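PDB 2CZD: orotidine 5'-phosphate decarboxylase from Pyrococcus horikoshii, which catalyses the decarboxylation of orotidine 5'-monophosphate to UMP, the last step of de novo UMP synthesis, and works as a homodimer. Local coordinates for the interface of chains A and B. Coordinates in Å, arbitrary orientation; residue numbers count along the deposited sequence, not the author numbering. Chains: chain A/B, Orotidine 5'-phosphate decarboxylase.

The interface of chains A and B. Residues chain A 9, 31-33, 36; chain B 66, 69-70.
A:Pro33 presents the CG-CD edge of its ring to helix 64-76 of chain B, where B:Leu69 and B:Ile70 receive it. A:Pro33 CG lies 3.8 Å from B:Leu69 CB. A:Pro33 CD lies 3.8 Å from B:Ile70 CG1. The side chain of B:Leu69 runs across the proline at about a right angle, whereas that of B:Ile70 slants past it toward A:Trp32. Proline suits the first turn of helix 32-38: it needs no backbone N-H there, and its rigid ring gives the partner a firm apolar surface. In B:Ile70, CD1 is anti to CA (chi2 170°), which stretches the chain until CD1 ends 3.6 Å from A:Trp32 CB, at the root of the indole. This stiff side chain thus touches proline with CG1 and tryptophan with its end. Leucine's forked end lets B:Leu69 CB meet proline while its CD1 comes over the CE1-CZ rim of the A:Tyr9 ring, 3.6 Å from CE1, the side chains crossing nearly perpendicularly. Within chain A, A:Pro33 CB packs on the same face, 3.5 Å above the ring plane and toward the rim, seating the ring for B:Leu69. No polar group bonds across this apolar part of the dimer interface. B:Thr66 belongs to the substrate site, which in this family is completed across the dimer; threonine's methyl, CG2, touches A:Pro33 CD loosely, its hydroxyl turned away from the proline. Tyrosine adds to its flat apolar ring a hydroxyl steadied by its own chain: asparagine's amide supplies the N-H, A:Asn31 ND2 donating to A:Tyr9 OH over 3.1 Å, nearly straight at 173°, with the oxygen in the amide plane.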
loop_
_atom_site.group_PDB
_atom_site.type_symbol
_atom_site.label_atom_id
_atom_site.label_comp_id
_atom_site.label_asym_id
_atom_site.label_seq_id
_atom_site.Cartn_x
_atom_site.Cartn_y
_atom_site.Cartn_z
ATOM N N TYR A 9 10.147 12.715 -8.696
ATOM C CA TYR A 9 8.831 12.411 -9.222
ATOM C C TYR A 9 8.433 12.874 -10.604
ATOM O O TYR A 9 7.310 12.609 -11.058
ATOM C CB TYR A 9 7.813 12.801 -8.155
ATOM C CG TYR A 9 8.151 12.137 -6.848
ATOM C CD1 TYR A 9 8.322 12.882 -5.672
ATOM C CD2 TYR A 9 8.392 10.761 -6.802
ATOM C CE1 TYR A 9 8.732 12.261 -4.481
ATOM C CE2 TYR A 9 8.796 10.137 -5.638
ATOM C CZ TYR A 9 8.964 10.876 -4.484
ATOM O OH TYR A 9 9.325 10.226 -3.324
ATOM N N ASN A 31 8.968 4.313 -6.095
ATOM C CA ASN A 31 7.836 4.206 -5.173
ATOM C C ASN A 31 6.522 4.634 -5.806
ATOM O O ASN A 31 6.486 4.993 -6.992
ATOM C CB ASN A 31 8.121 5.009 -3.903
ATOM C CG ASN A 31 8.293 6.485 -4.171
ATOM O OD1 ASN A 31 7.961 6.971 -5.262
ATOM N ND2 ASN A 31 8.797 7.219 -3.175
ATOM N N TRP A 32 5.443 4.617 -5.025
ATOM C CA TRP A 32 4.148 4.985 -5.585
ATOM C C TRP A 32 4.088 6.391 -6.195
ATOM O O TRP A 32 3.538 6.561 -7.275
ATOM C CB TRP A 32 3.038 4.811 -4.542
ATOM C CG TRP A 32 2.551 3.377 -4.365
ATOM C CD1 TRP A 32 2.576 2.640 -3.203
ATOM C CD2 TRP A 32 1.893 2.557 -5.338
ATOM N NE1 TRP A 32 1.971 1.418 -3.398
ATOM C CE2 TRP A 32 1.546 1.335 -4.694
ATOM C CE3 TRP A 32 1.562 2.723 -6.683
ATOM C CZ2 TRP A 32 0.889 0.298 -5.359
ATOM C CZ3 TRP A 32 0.900 1.677 -7.350
ATOM C CH2 TRP A 32 0.575 0.488 -6.679
ATOM N N PRO A 33 4.636 7.407 -5.518
ATOM C CA PRO A 33 4.585 8.753 -6.110
ATOM C C PRO A 33 5.166 8.801 -7.529
ATOM O O PRO A 33 4.601 9.449 -8.415
ATOM C CB PRO A 33 5.383 9.590 -5.118
ATOM C CG PRO A 33 4.963 8.965 -3.760
ATOM C CD PRO A 33 5.053 7.460 -4.100
ATOM N N LEU A 36 2.743 7.085 -9.814
ATOM C CA LEU A 36 1.540 7.887 -10.030
ATOM C C LEU A 36 1.802 9.069 -10.953
ATOM O O LEU A 36 0.937 9.441 -11.748
ATOM C CB LEU A 36 0.993 8.406 -8.706
ATOM C CG LEU A 36 0.480 7.323 -7.756
ATOM C CD1 LEU A 36 0.143 7.949 -6.422
ATOM C CD2 LEU A 36 -0.757 6.654 -8.362
ATOM N N THR B 66 5.954 9.573 2.647
ATOM C CA THR B 66 5.509 8.926 1.419
ATOM C C THR B 66 3.979 8.815 1.415
ATOM O O THR B 66 3.351 9.014 0.379
ATOM C CB THR B 66 6.194 7.576 1.262
ATOM O OG1 THR B 66 7.611 7.810 1.195
ATOM C CG2 THR B 66 5.736 6.860 -0.032
ATOM N N LEU B 69 2.812 12.191 0.326
ATOM C CA LEU B 69 2.951 12.411 -1.110
ATOM C C LEU B 69 1.876 11.670 -1.908
ATOM O O LEU B 69 1.311 12.207 -2.868
ATOM C CB LEU B 69 4.334 11.962 -1.572
ATOM C CG LEU B 69 5.510 12.790 -1.085
ATOM C CD1 LEU B 69 6.782 12.082 -1.445
ATOM C CD2 LEU B 69 5.468 14.183 -1.731
ATOM N N ILE B 70 1.601 10.427 -1.521
ATOM C CA ILE B 70 0.584 9.667 -2.224
ATOM C C ILE B 70 -0.791 10.325 -2.024
ATOM O O ILE B 70 -1.567 10.474 -2.976
ATOM C CB ILE B 70 0.537 8.216 -1.716
ATOM C CG1 ILE B 70 1.856 7.507 -2.061
ATOM C CG2 ILE B 70 -0.660 7.490 -2.314
ATOM C CD1 ILE B 70 1.978 6.145 -1.373
#